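Local coordinates for arylamine n-acetyltransferase NAT (Mycobacterium tuberculosis, PDB 4BGF), which catalyses transfer of the acetyl group of acetyl-CoA to arylamines, presumably through an acetylated cysteine as in other enzymes of its family, at residues A[27-32]-A[126-131]; A[92-97]-A[103-108]; A[137-140]-A[146-149]; A[164-169]-A[173-178]. All blocks are in the same frame, centred on the assembly; numbering follows the deposited sequence.

Interaction 1 of 4, residues A[27-32]-A[126-131]; sequences DLVTVH and VDVGFG
Val128 presses its two methyls against successive turns of the helix carrying Val29 and His32. CG1 faces Val29, whose CG2 lies 4.1 Å from it, while CG2 goes to the imidazole, 3.2 Å from His32 NE2. This is a close approach, made at neither a clear face nor a clear edge of the ring. With CG anti to the backbone N (chi1 178°), His32 stretches off the helix across the Val128 side chain at about a right angle. Its nitrogens are occupied: ND1 bonds to Tyr8 OH and NE2 to His73 ND1, so both polar corners of the ring are held, and its NE2-CD2 side lies against the valine methyl. Helix 22-35 thus packs on the loop after strand 124-126, and the same loop carries Asp127, which fits the aspartate of the Cys-His-Asp triad of this family. The Asp127 side chain turns away from the helix. Its OD1 accepts from Gly129 N at 3.0 Å, an Asx turn, and from Asn74, while OD2 reaches His110. Beta-branched residues suit the buried interface because each presents two methyls close to the backbone. Val29 CG2 also touches Val126 CG1 at 3.9 Å, the two side chains meeting at a slant.

Interaction 2 of 4, residues A[92-97]-A[103-108]; sequences AARVVW and APLPPQ
Arg94 has CG anti to its carbonyl carbon (chi1 -48°) and then runs extended to NE, a course that carries its guanidinium between Gln108 and Leu105. Gln108, itself extended beyond CG, lies over one face, with CG 3.6 Å from Arg94 CZ; its amide plane is only 14° from that of the guanidinium, so the two flat groups stack. Leu105 covers the opposite face with CD2, and its CD1 is 3.5 Å from Arg94 CD. At the guanidinium edge NH1 donates to Pro106 O at 2.9 Å, in the carbonyl plane. A long, flat cation suits this place, since its sides are apolar enough for leucine and glutamine while its end can hold a carbonyl. Proline has no N-H to offer, and the Pro106 ring instead packs, its CG 3.1 Å from Val95 O and its CD 4.0 Å from Val96 CG1. A water accepts from Val95 N and donates to Pro107 O, bridging the two backbones. Residues 103-108 thus fold back along the end of strand 87-95 just before strand 110-116 begins; Ala93 is bonded through its backbone to His110 of that strand, and Arg94 to Glu178 of strand 173-179.

Interaction 3 of 4, residues A[137-140]-A[146-149]; sequences SPLR and VQPT
The carboxamide of Gln147 is the flat group that carries this contact, and it closes on the main chain of Arg140. Its CD lies 3.3 Å from Arg140 O. The oxygen and nitrogen of this amide are probably interchanged in the model, so their separate roles at Arg140 remain open. The other flat polar group, the Arg140 guanidinium, is carried away by a chain bent at chi2 and chi3 and hydrogen-bonds to Tyr124 OH. Pro138 and Pro148 both set CB away from the facing segment, and Pro138 packs instead on Leu25 and Gln26 of helix 22-35.

Beside the amide the contact turns apolar. Leu139 CD2 reaches Thr149 CG2 at 3.8 Å and Gln147 CB at 4.1 Å, meeting both side chains at a slant. Thr149 can do this because its CG2 stands anti to the carbonyl carbon, with chi1 at 61° placing OG1 between the backbone N and that carbon. At the far end the backbones are nearer, the CA atoms of Ser137 and Thr149 being 5.1 Å apart. Small residues fit there: Ser137 OG comes within 3.3 Å of Thr149 CA, and it hydrogen-bonds to Thr150 N and to Gln26 OE1.

Strand 139-140 pairs with strand 124-126 through Leu139 and Leu125. The chain then turns back, and Gln147 bonds through its backbone to Tyr154. Leu139 and Thr149 both touch the Tyr154 side chain, so this loop links the two outermost strands of the seven-stranded sheet, consistent with the beta-barrel middle domain of arylamine N-acetyltransferases.

Interaction 4 of 4, residues A[164-169]-A[173-178]; sequences VLQAMV and WQTLYE
Leu165 and Tyr177 lie side by side on the buried face of an antiparallel beta hairpin made by strands 162-168 and 173-179. The ladder is regular at Ala167 and Gln174, which exchange two backbone bonds, the shorter running from Gln174 N to Ala167 O at 2.7 Å. Further along, Leu165 faces both Leu176 and Tyr177: its O accepts from Leu176 N and its N donates to Tyr177 O. This classic beta bulge is marked by the helical-type psi of Leu176 (-55°), and it sets the side chain of Leu176 next to that of Tyr177 on the inner side.

Packing there is tight and apolar. Leu165 CB rides over the phenol face, 4.1 Å from the ring centroid, while CD2 lies 3.8 Å from Leu176 CD1. That methyl also meets Ala167 CB, a small side chain that leaves Leu176 its place. Tyr177 CG sits between its backbone N and carbonyl carbon (chi1 57°), which brings the ring back over Leu165.

The other face, with Val164, Gln166, Met168, Trp173, Thr175 and Glu178, is partly exposed and more polar. Gln166 NE2 donates almost straight to Thr175 OG1 at 3.0 Å, in the amide plane, and its OE1 takes a bond from Arg155, which also makes a cation-pi contact with Trp173. Toward the turn Met168, bent at chi2 and chi3, curls over the indole, its sulfur giving a longer Met-aromatic contact, while its methyl CE makes a CH-pi contact 3.3 Å from the centroid of the five-membered ring of Trp173, almost on the normal.

In the fold
Interactions 1 and 4 meet at the probable catalytic site: Asp127 OD2 lies 3.1 Å from Tyr177 OH, a probable hydrogen bond, and Asp127 with Cys70 and His110 fits the family's triad. Phe130 ties three contacts together, its CE1 lying 3.7 Å from Tyr177 CD2 in interaction 4 and 3.8 Å from Val95 CG1 in interaction 2. Interactions 2 and 4 sit on neighbouring strands, joined by probable hydrogen bonds such as Val96 N to Leu176 O (3.2 Å). Interaction 3 packs on the hairpin through Leu139 CD1 and Leu165 CD1 (3.8 Å), yet remains about 13 Å from interaction 2 at the nearest atoms.

Interaction 1 of 4, residues A[27-32]-A[126-131]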
# COMPACT_ATOMS: atom_id res chain seq x y z
N ASP A 27 13.13 3.21 -8.35
CA ASP A 27 12.55 4.50 -8.75
C ASP A 27 11.04 4.47 -8.91
O ASP A 27 10.33 5.45 -8.64
CB ASP A 27 13.18 4.99 -10.07
CG ASP A 27 14.67 5.29 -9.94
OD1 ASP A 27 15.22 5.15 -8.83
OD2 ASP A 27 15.28 5.68 -10.96
N LEU A 28 10.54 3.35 -9.41
CA LEU A 28 9.12 3.23 -9.63
C LEU A 28 8.41 3.18 -8.32
O LEU A 28 7.38 3.81 -8.16
CB LEU A 28 8.81 2.00 -10.43
CG LEU A 28 9.05 2.18 -11.92
CD1 LEU A 28 8.89 0.83 -12.53
CD2 LEU A 28 8.07 3.17 -12.52
N VAL A 29 8.97 2.42 -7.38
CA VAL A 29 8.43 2.31 -6.04
C VAL A 29 8.37 3.68 -5.34
O VAL A 29 7.35 4.02 -4.76
CB VAL A 29 9.25 1.29 -5.20
CG1 VAL A 29 9.02 1.46 -3.71
CG2 VAL A 29 8.86 -0.17 -5.57
N THR A 30 9.46 4.44 -5.37
CA THR A 30 9.51 5.77 -4.75
C THR A 30 8.45 6.72 -5.30
O THR A 30 7.72 7.32 -4.55
CB THR A 30 10.86 6.43 -5.01
OG1 THR A 30 11.06 6.49 -6.41
CG2 THR A 30 12.01 5.64 -4.40
N VAL A 31 8.39 6.87 -6.62
CA VAL A 31 7.43 7.76 -7.26
C VAL A 31 5.96 7.29 -7.17
O VAL A 31 5.05 8.11 -7.13
CB VAL A 31 7.84 7.95 -8.73
CG1 VAL A 31 7.00 8.99 -9.37
CG2 VAL A 31 9.26 8.40 -8.82
N HIS A 32 5.74 5.98 -7.18
CA HIS A 32 4.43 5.39 -6.98
C HIS A 32 3.94 5.77 -5.60
O HIS A 32 2.86 6.33 -5.46
CB HIS A 32 4.53 3.86 -7.09
CG HIS A 32 3.24 3.12 -6.86
ND1 HIS A 32 2.53 2.52 -7.89
CD2 HIS A 32 2.54 2.86 -5.73
CE1 HIS A 32 1.45 1.95 -7.40
NE2 HIS A 32 1.43 2.14 -6.09
N VAL A 126 8.56 -6.59 -2.99
CA VAL A 126 8.02 -5.28 -3.34
C VAL A 126 6.63 -5.13 -2.68
O VAL A 126 5.79 -6.03 -2.77
CB VAL A 126 7.99 -5.08 -4.88
CG1 VAL A 126 7.39 -3.72 -5.28
CG2 VAL A 126 9.38 -5.25 -5.46
N ASP A 127 6.41 -4.03 -1.99
CA ASP A 127 5.13 -3.78 -1.31
C ASP A 127 4.80 -2.29 -1.22
O ASP A 127 5.33 -1.60 -0.35
CB ASP A 127 5.12 -4.39 0.10
CG ASP A 127 3.74 -4.42 0.71
OD1 ASP A 127 2.81 -3.93 0.06
OD2 ASP A 127 3.58 -4.93 1.83
N VAL A 128 3.94 -1.80 -2.11
CA VAL A 128 3.52 -0.39 -2.11
C VAL A 128 2.10 -0.27 -1.57
O VAL A 128 1.43 0.72 -1.82
CB VAL A 128 3.64 0.27 -3.54
CG1 VAL A 128 5.07 0.26 -4.02
CG2 VAL A 128 2.75 -0.41 -4.61
N GLY A 129 1.65 -1.27 -0.81
CA GLY A 129 0.26 -1.36 -0.42
C GLY A 129 -0.00 -1.54 1.05
O GLY A 129 -1.13 -1.80 1.43
N PHE A 130 1.03 -1.44 1.87
CA PHE A 130 0.87 -1.59 3.29
C PHE A 130 0.43 -0.28 4.01
O PHE A 130 0.04 -0.31 5.17
CB PHE A 130 2.15 -2.19 3.90
CG PHE A 130 2.00 -2.56 5.34
CD1 PHE A 130 1.20 -3.63 5.71
CD2 PHE A 130 2.63 -1.83 6.32
CE1 PHE A 130 1.03 -3.96 7.03
CE2 PHE A 130 2.48 -2.15 7.65
CZ PHE A 130 1.67 -3.23 8.01
N GLY A 131 0.42 0.85 3.31
CA GLY A 131 -0.07 2.07 3.91
C GLY A 131 1.13 2.86 4.34
O GLY A 131 2.19 2.71 3.75

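Interaction 2 of 4, residues A[92-97]-A[103-108]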
# COMPACT_ATOMS: atom_id res chain seq x y z
N ALA A 92 0.39 -13.73 -0.24
CA ALA A 92 -0.61 -13.35 0.77
C ALA A 92 0.06 -13.13 2.12
O ALA A 92 1.08 -13.74 2.40
CB ALA A 92 -1.65 -14.41 0.89
N ALA A 93 -0.50 -12.27 2.96
CA ALA A 93 0.09 -12.01 4.27
C ALA A 93 -0.94 -11.67 5.37
O ALA A 93 -2.01 -11.14 5.09
CB ALA A 93 1.09 -10.89 4.13
N ARG A 94 -0.59 -11.94 6.63
CA ARG A 94 -1.43 -11.58 7.75
C ARG A 94 -0.74 -10.47 8.50
O ARG A 94 0.41 -10.59 8.89
CB ARG A 94 -1.65 -12.76 8.72
CG ARG A 94 -2.05 -14.06 8.08
CD ARG A 94 -2.16 -15.10 9.14
NE ARG A 94 -2.33 -16.42 8.59
CZ ARG A 94 -3.48 -16.95 8.18
NH1 ARG A 94 -4.62 -16.28 8.24
NH2 ARG A 94 -3.46 -18.17 7.67
N VAL A 95 -1.48 -9.39 8.74
CA VAL A 95 -0.95 -8.21 9.39
C VAL A 95 -1.01 -8.39 10.90
O VAL A 95 -2.10 -8.48 11.47
CB VAL A 95 -1.74 -6.96 8.96
CG1 VAL A 95 -1.18 -5.72 9.61
CG2 VAL A 95 -1.71 -6.81 7.47
N VAL A 96 0.16 -8.45 11.54
CA VAL A 96 0.24 -8.57 12.99
C VAL A 96 0.78 -7.31 13.70
O VAL A 96 1.06 -7.36 14.90
CB VAL A 96 1.07 -9.81 13.40
CG1 VAL A 96 0.39 -11.10 12.95
CG2 VAL A 96 2.46 -9.71 12.85
N TRP A 97 0.89 -6.20 12.97
CA TRP A 97 1.48 -4.98 13.51
C TRP A 97 0.79 -4.52 14.76
O TRP A 97 -0.44 -4.47 14.80
CB TRP A 97 1.39 -3.85 12.53
CG TRP A 97 2.39 -2.75 12.81
CD1 TRP A 97 3.39 -2.75 13.74
CD2 TRP A 97 2.45 -1.48 12.15
NE1 TRP A 97 4.08 -1.55 13.70
CE2 TRP A 97 3.53 -0.76 12.73
CE3 TRP A 97 1.70 -0.88 11.14
CZ2 TRP A 97 3.87 0.52 12.32
CZ3 TRP A 97 2.04 0.39 10.73
CH2 TRP A 97 3.12 1.08 11.32
N ALA A 103 -4.55 -11.57 20.91
CA ALA A 103 -5.47 -11.49 19.78
C ALA A 103 -5.39 -12.73 18.92
O ALA A 103 -4.35 -13.38 18.84
CB ALA A 103 -5.16 -10.28 18.94
N PRO A 104 -6.51 -13.09 18.28
CA PRO A 104 -6.51 -14.19 17.33
C PRO A 104 -5.68 -13.85 16.10
O PRO A 104 -5.45 -12.68 15.79
CB PRO A 104 -7.98 -14.29 16.92
CG PRO A 104 -8.71 -13.78 18.00
CD PRO A 104 -7.88 -12.70 18.63
N LEU A 105 -5.23 -14.90 15.42
CA LEU A 105 -4.61 -14.81 14.11
C LEU A 105 -5.38 -13.97 13.10
O LEU A 105 -6.58 -14.15 12.91
CB LEU A 105 -4.50 -16.20 13.55
CG LEU A 105 -3.65 -16.38 12.32
CD1 LEU A 105 -2.26 -15.83 12.54
CD2 LEU A 105 -3.61 -17.83 12.06
N PRO A 106 -4.70 -13.04 12.43
CA PRO A 106 -5.46 -12.26 11.47
C PRO A 106 -5.81 -13.09 10.24
O PRO A 106 -5.20 -14.14 10.04
CB PRO A 106 -4.49 -11.15 11.10
CG PRO A 106 -3.54 -11.10 12.17
CD PRO A 106 -3.36 -12.46 12.64
N PRO A 107 -6.78 -12.62 9.42
CA PRO A 107 -7.04 -13.26 8.13
C PRO A 107 -5.97 -12.86 7.13
O PRO A 107 -5.35 -11.81 7.30
CB PRO A 107 -8.41 -12.70 7.73
CG PRO A 107 -8.49 -11.40 8.37
CD PRO A 107 -7.77 -11.56 9.70
N GLN A 108 -5.74 -13.66 6.10
CA GLN A 108 -4.77 -13.29 5.07
C GLN A 108 -5.28 -12.24 4.14
O GLN A 108 -5.64 -12.56 3.04
CB GLN A 108 -4.35 -14.50 4.27
CG GLN A 108 -3.35 -15.31 5.00
CD GLN A 108 -2.93 -16.51 4.24
OE1 GLN A 108 -3.74 -17.12 3.56
NE2 GLN A 108 -1.66 -16.85 4.32
O HOH W 1 -4.43 -9.32 8.05

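Interaction 3 of 4, residues A[137-140]-A[146-149]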
# COMPACT_ATOMS: atom_id res chain seq x y z
N SER A 137 11.86 0.82 -0.49
CA SER A 137 12.92 0.30 -1.36
C SER A 137 12.64 -1.16 -1.58
O SER A 137 12.12 -1.82 -0.69
CB SER A 137 14.31 0.43 -0.72
OG SER A 137 14.63 1.77 -0.50
N PRO A 138 12.99 -1.68 -2.76
CA PRO A 138 12.94 -3.14 -2.89
C PRO A 138 13.77 -3.78 -1.80
O PRO A 138 14.80 -3.23 -1.43
CB PRO A 138 13.58 -3.39 -4.25
CG PRO A 138 13.38 -2.12 -5.00
CD PRO A 138 13.42 -1.01 -4.00
N LEU A 139 13.33 -4.91 -1.29
CA LEU A 139 14.09 -5.64 -0.30
C LEU A 139 14.46 -7.04 -0.78
O LEU A 139 13.58 -7.85 -1.07
CB LEU A 139 13.31 -5.77 1.01
CG LEU A 139 12.88 -4.45 1.61
CD1 LEU A 139 11.94 -4.73 2.73
CD2 LEU A 139 14.11 -3.63 2.08
N ARG A 140 15.76 -7.30 -0.83
CA ARG A 140 16.30 -8.64 -1.06
C ARG A 140 15.67 -9.59 -0.04
O ARG A 140 15.62 -9.30 1.15
CB ARG A 140 17.83 -8.61 -0.93
CG ARG A 140 18.57 -9.95 -1.10
CD ARG A 140 18.34 -10.61 -2.47
NE ARG A 140 18.81 -9.80 -3.58
CZ ARG A 140 19.96 -9.98 -4.23
NH1 ARG A 140 20.80 -10.95 -3.90
NH2 ARG A 140 20.28 -9.17 -5.23
N VAL A 146 20.27 -6.84 7.92
CA VAL A 146 19.58 -5.58 8.10
C VAL A 146 19.65 -4.88 6.77
O VAL A 146 20.70 -4.83 6.16
CB VAL A 146 20.23 -4.74 9.18
CG1 VAL A 146 19.65 -3.36 9.20
CG2 VAL A 146 20.05 -5.42 10.54
N GLN A 147 18.52 -4.37 6.31
CA GLN A 147 18.43 -3.84 4.95
C GLN A 147 18.05 -2.37 4.91
O GLN A 147 16.93 -1.99 5.27
CB GLN A 147 17.46 -4.70 4.11
CG GLN A 147 18.11 -5.96 3.60
CD GLN A 147 17.15 -6.92 2.94
OE1 GLN A 147 16.92 -6.85 1.74
NE2 GLN A 147 16.62 -7.85 3.71
N PRO A 148 18.99 -1.52 4.46
CA PRO A 148 18.75 -0.10 4.26
C PRO A 148 17.67 0.18 3.22
O PRO A 148 17.53 -0.56 2.24
CB PRO A 148 20.10 0.42 3.75
CG PRO A 148 21.08 -0.55 4.24
CD PRO A 148 20.40 -1.87 4.22
N THR A 149 16.90 1.24 3.44
CA THR A 149 15.88 1.68 2.52
C THR A 149 16.09 3.18 2.39
O THR A 149 16.93 3.75 3.07
CB THR A 149 14.45 1.39 3.05
OG1 THR A 149 14.24 2.09 4.26
CG2 THR A 149 14.25 -0.09 3.31

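Interaction 4 of 4, residues A[164-169]-A[173-178]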
# COMPACT_ATOMS: atom_id res chain seq x y z
N VAL A 164 8.91 -13.07 8.41
CA VAL A 164 8.20 -11.89 8.89
C VAL A 164 8.96 -10.67 8.45
O VAL A 164 10.19 -10.65 8.47
CB VAL A 164 7.97 -11.84 10.45
CG1 VAL A 164 7.03 -12.92 10.89
CG2 VAL A 164 9.24 -11.98 11.19
N LEU A 165 8.21 -9.66 8.04
CA LEU A 165 8.79 -8.39 7.66
C LEU A 165 8.79 -7.42 8.83
O LEU A 165 7.74 -7.12 9.37
CB LEU A 165 8.03 -7.78 6.48
CG LEU A 165 8.76 -6.52 6.02
CD1 LEU A 165 9.83 -6.88 5.02
CD2 LEU A 165 7.82 -5.58 5.43
N GLN A 166 9.98 -6.90 9.15
CA GLN A 166 10.22 -5.94 10.24
C GLN A 166 10.72 -4.59 9.75
O GLN A 166 11.48 -4.52 8.80
CB GLN A 166 11.21 -6.52 11.25
CG GLN A 166 10.57 -7.62 12.08
CD GLN A 166 11.45 -8.23 13.13
OE1 GLN A 166 12.66 -8.31 12.97
NE2 GLN A 166 10.84 -8.69 14.21
N ALA A 167 10.26 -3.52 10.40
CA ALA A 167 10.77 -2.16 10.21
C ALA A 167 11.38 -1.60 11.50
O ALA A 167 10.84 -1.83 12.59
CB ALA A 167 9.69 -1.25 9.75
N MET A 168 12.48 -0.87 11.36
CA MET A 168 13.13 -0.21 12.48
C MET A 168 12.44 1.12 12.70
O MET A 168 12.71 2.08 12.01
CB MET A 168 14.60 0.01 12.14
CG MET A 168 15.40 0.80 13.14
SD MET A 168 15.20 0.22 14.82
CE MET A 168 16.02 -1.36 14.82
N VAL A 169 11.52 1.16 13.66
CA VAL A 169 10.75 2.37 13.97
C VAL A 169 10.97 2.72 15.43
O VAL A 169 10.48 2.02 16.32
CB VAL A 169 9.22 2.15 13.76
CG1 VAL A 169 8.48 3.47 13.86
CG2 VAL A 169 8.93 1.50 12.43
N TRP A 173 12.83 -2.75 16.46
CA TRP A 173 12.32 -3.52 15.33
C TRP A 173 10.83 -3.83 15.54
O TRP A 173 10.46 -4.44 16.54
CB TRP A 173 13.11 -4.80 15.16
CG TRP A 173 14.40 -4.63 14.45
CD1 TRP A 173 15.64 -4.78 14.99
CD2 TRP A 173 14.59 -4.28 13.07
NE1 TRP A 173 16.60 -4.54 14.03
CE2 TRP A 173 15.98 -4.24 12.85
CE3 TRP A 173 13.74 -4.01 12.01
CZ2 TRP A 173 16.52 -3.93 11.60
CZ3 TRP A 173 14.29 -3.71 10.77
CH2 TRP A 173 15.66 -3.67 10.58
N GLN A 174 9.99 -3.40 14.60
CA GLN A 174 8.53 -3.57 14.71
C GLN A 174 8.00 -4.50 13.62
O GLN A 174 8.23 -4.28 12.45
CB GLN A 174 7.83 -2.22 14.64
CG GLN A 174 7.65 -1.53 15.98
CD GLN A 174 6.80 -0.29 15.90
OE1 GLN A 174 6.72 0.34 14.86
NE2 GLN A 174 6.17 0.08 17.01
N THR A 175 7.25 -5.52 14.01
CA THR A 175 6.80 -6.55 13.08
C THR A 175 5.53 -6.11 12.36
O THR A 175 4.52 -5.79 12.97
CB THR A 175 6.59 -7.91 13.79
OG1 THR A 175 7.84 -8.37 14.35
CG2 THR A 175 6.09 -8.94 12.82
N LEU A 176 5.61 -6.05 11.04
CA LEU A 176 4.50 -5.53 10.25
C LEU A 176 3.51 -6.62 9.88
O LEU A 176 2.32 -6.53 10.19
CB LEU A 176 5.06 -4.84 9.02
CG LEU A 176 6.13 -3.82 9.40
CD1 LEU A 176 6.70 -3.20 8.15
CD2 LEU A 176 5.60 -2.73 10.34
N TYR A 177 4.03 -7.67 9.26
CA TYR A 177 3.22 -8.78 8.82
C TYR A 177 4.01 -10.05 8.63
O TYR A 177 5.25 -10.05 8.62
CB TYR A 177 2.48 -8.41 7.54
CG TYR A 177 3.35 -7.98 6.37
CD1 TYR A 177 4.13 -8.89 5.68
CD2 TYR A 177 3.35 -6.69 5.95
CE1 TYR A 177 4.89 -8.51 4.63
CE2 TYR A 177 4.11 -6.30 4.89
CZ TYR A 177 4.87 -7.22 4.23
OH TYR A 177 5.61 -6.81 3.16
N GLU A 178 3.29 -11.15 8.48
CA GLU A 178 3.88 -12.46 8.27
C GLU A 178 3.32 -13.09 6.98
O GLU A 178 2.15 -12.93 6.66
CB GLU A 178 3.64 -13.35 9.50
CG GLU A 178 2.18 -13.52 9.86
CD GLU A 178 1.97 -14.04 11.27
OE1 GLU A 178 2.95 -14.50 11.88
OE2 GLU A 178 0.82 -13.98 11.76